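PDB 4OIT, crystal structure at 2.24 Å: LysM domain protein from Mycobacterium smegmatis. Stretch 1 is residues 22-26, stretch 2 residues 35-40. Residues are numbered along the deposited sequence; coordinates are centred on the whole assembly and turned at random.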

ATOM      1  N   GLY B  22       5.281  -6.028  32.302  1.00 30.06           N
ATOM      2  CA  GLY B  22       3.870  -5.712  32.053  1.00 29.99           C
ATOM      3  C   GLY B  22       3.488  -4.247  32.235  1.00 29.79           C
ATOM      4  O   GLY B  22       2.306  -3.909  32.227  1.00 29.42           O
ATOM      5  N   ALA B  23       4.486  -3.379  32.372  1.00 29.88           N
ATOM      6  CA  ALA B  23       4.263  -1.961  32.673  1.00 30.04           C
ATOM      7  C   ALA B  23       4.244  -1.074  31.426  1.00 30.13           C
ATOM      8  O   ALA B  23       3.606  -0.020  31.424  1.00 29.97           O
ATOM      9  CB  ALA B  23       5.323  -1.465  33.646  1.00 29.82           C
ATOM     10  N   TYR B  24       4.952  -1.492  30.378  1.00 30.35           N
ATOM     11  CA  TYR B  24       5.073  -0.692  29.158  1.00 30.40           C
ATOM     12  C   TYR B  24       4.562  -1.459  27.942  1.00 29.74           C
ATOM     13  O   TYR B  24       4.892  -2.631  27.760  1.00 29.74           O
ATOM     14  CB  TYR B  24       6.527  -0.260  28.949  1.00 30.84           C
ATOM     15  CG  TYR B  24       7.148   0.348  30.189  1.00 31.20           C
ATOM     16  CD1 TYR B  24       6.534   1.410  30.846  1.00 31.44           C
ATOM     17  CD2 TYR B  24       8.340  -0.145  30.710  1.00 31.62           C
ATOM     18  CE1 TYR B  24       7.090   1.967  31.986  1.00 31.95           C
ATOM     19  CE2 TYR B  24       8.907   0.409  31.848  1.00 31.66           C
ATOM     20  CZ  TYR B  24       8.279   1.463  32.481  1.00 31.70           C
ATOM     21  OH  TYR B  24       8.835   2.013  33.610  1.00 31.46           O
ATOM     22  N   THR B  25       3.764  -0.785  27.116  1.00 28.85           N
ATOM     23  CA  THR B  25       3.108  -1.414  25.963  1.00 28.61           C
ATOM     24  C   THR B  25       3.259  -0.554  24.709  1.00 28.04           C
ATOM     25  O   THR B  25       2.749   0.567  24.655  1.00 28.34           O
ATOM     26  CB  THR B  25       1.605  -1.640  26.235  1.00 28.57           C
ATOM     27  OG1 THR B  25       1.438  -2.294  27.499  1.00 28.36           O
ATOM     28  CG2 THR B  25       0.967  -2.491  25.135  1.00 28.63           C
ATOM     29  N   LEU B  26       3.962  -1.085  23.710  1.00 27.56           N
ATOM     30  CA  LEU B  26       4.122  -0.420  22.411  1.00 26.75           C
ATOM     31  C   LEU B  26       3.107  -0.991  21.418  1.00 26.48           C
ATOM     32  O   LEU B  26       3.186  -2.163  21.049  1.00 26.43           O
ATOM     33  CB  LEU B  26       5.544  -0.619  21.880  1.00 26.51           C
ATOM     34  CG  LEU B  26       5.876   0.012  20.521  1.00 26.43           C
ATOM     35  CD1 LEU B  26       5.973   1.527  20.632  1.00 26.22           C
ATOM     36  CD2 LEU B  26       7.171  -0.564  19.969  1.00 26.53           C
ATOM     37  N   VAL B  35       2.214   3.918  19.282  1.00 25.41           N
ATOM     38  CA  VAL B  35       2.177   4.558  20.596  1.00 25.86           C
ATOM     39  C   VAL B  35       2.794   3.682  21.687  1.00 26.39           C
ATOM     40  O   VAL B  35       2.483   2.496  21.799  1.00 26.61           O
ATOM     41  CB  VAL B  35       0.733   4.905  21.004  1.00 26.06           C
ATOM     42  CG1 VAL B  35       0.731   5.795  22.241  1.00 26.24           C
ATOM     43  CG2 VAL B  35       0.002   5.590  19.855  1.00 26.12           C
ATOM     44  N   LEU B  36       3.669   4.291  22.485  1.00 26.74           N
ATOM     45  CA  LEU B  36       4.231   3.659  23.674  1.00 27.15           C
ATOM     46  C   LEU B  36       3.452   4.118  24.905  1.00 27.45           C
ATOM     47  O   LEU B  36       3.454   5.303  25.239  1.00 26.88           O
ATOM     48  CB  LEU B  36       5.711   4.027  23.826  1.00 27.22           C
ATOM     49  CG  LEU B  36       6.437   3.518  25.077  1.00 27.20           C
ATOM     50  CD1 LEU B  36       6.495   1.998  25.101  1.00 27.27           C
ATOM     51  CD2 LEU B  36       7.836   4.108  25.154  1.00 27.42           C
ATOM     52  N   TYR B  37       2.789   3.173  25.567  1.00 28.24           N
ATOM     53  CA  TYR B  37       2.037   3.454  26.791  1.00 29.15           C
ATOM     54  C   TYR B  37       2.781   2.952  28.028  1.00 30.44           C
ATOM     55  O   TYR B  37       3.329   1.850  28.031  1.00 29.99           O
ATOM     56  CB  TYR B  37       0.650   2.814  26.727  1.00 28.93           C
ATOM     57  CG  TYR B  37      -0.283   3.489  25.746  1.00 28.80           C
ATOM     58  CD1 TYR B  37      -0.864   4.717  26.043  1.00 28.79           C
ATOM     59  CD2 TYR B  37      -0.589   2.896  24.523  1.00 28.85           C
ATOM     60  CE1 TYR B  37      -1.718   5.342  25.148  1.00 28.87           C
ATOM     61  CE2 TYR B  37      -1.444   3.513  23.623  1.00 28.74           C
ATOM     62  CZ  TYR B  37      -2.009   4.733  23.941  1.00 28.72           C
ATOM     63  OH  TYR B  37      -2.856   5.352  23.054  1.00 28.46           O
ATOM     64  N   ALA B  38       2.810   3.788  29.062  1.00 32.21           N
ATOM     65  CA  ALA B  38       3.297   3.401  30.386  1.00 33.90           C
ATOM     66  C   ALA B  38       2.115   3.516  31.334  1.00 35.39           C
ATOM     67  O   ALA B  38       1.749   4.615  31.757  1.00 35.85           O
ATOM     68  CB  ALA B  38       4.441   4.301  30.831  1.00 34.09           C
ATOM     69  N   ARG B  39       1.516   2.376  31.657  1.00 37.21           N
ATOM     70  CA  ARG B  39       0.203   2.355  32.293  1.00 38.61           C
ATOM     71  C   ARG B  39      -0.834   2.706  31.241  1.00 39.30           C
ATOM     72  O   ARG B  39      -0.929   2.029  30.217  1.00 38.91           O
ATOM     73  N   ASP B  40      -1.601   3.765  31.490  1.00 40.66           N
ATOM     74  CA  ASP B  40      -2.575   4.289  30.517  1.00 41.49           C
ATOM     75  C   ASP B  40      -2.210   5.691  30.021  1.00 40.84           C
ATOM     76  O   ASP B  40      -3.027   6.367  29.385  1.00 41.47           O
ATOM     77  CB  ASP B  40      -3.973   4.319  31.135  1.00 42.68           C
ATOM     78  CG  ASP B  40      -4.354   3.002  31.763  1.00 43.54           C
ATOM     79  OD1 ASP B  40      -3.842   1.958  31.305  1.00 44.21           O
ATOM     80  OD2 ASP B  40      -5.159   3.013  32.720  1.00 44.49           O
TER

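Two antiparallel strands, 24-26 and 35-38, are joined mainly through their backbones, and 334 Å² of surface is buried between the stretches. Gly22 makes no contact with stretch 2; its positive phi (74°) is a conformation glycine adopts easily. Ala23, just before the strand, accepts a hydrogen bond at its O from Arg39 N (3.2 Å), extending the ladder past the last strand pair; the Arg39 side chain is not modelled beyond CA, and this bond needs only its backbone. Tyr24 faces Ala38 in a non-hydrogen-bonded pair. With chi1 in m, Tyr24 CD1 comes to 3.6 Å from Ala38 CB, and that methyl lies at the edge of the ring, near its plane, where a small side chain fits closely. Thr25 pairs with Tyr37 through two short, nearly straight bonds, Thr25 N to Tyr37 O and Tyr37 N to Thr25 O, both 2.8 Å. Both side chains lie on the sheet face opposite Tyr24 and Ala38; beta-branched Thr25 favours the extended backbone, and both residues are partly exposed, which suits their hydroxyls, Thr25 OG1 and Tyr37 OH, hydrogen-bonded elsewhere in the structure. Leu26 returns to the face of Tyr24 and pairs across the strands with Leu36, on the same face. Both leucines are buried with chi1 t and chi2 p, and Leu26 CD1 packs 4.1 Å from Leu36 CB, an apolar contact that suits two buried side chains. Leu26 CA also approaches Val35 O (3.4 Å) in a CA-H...O contact.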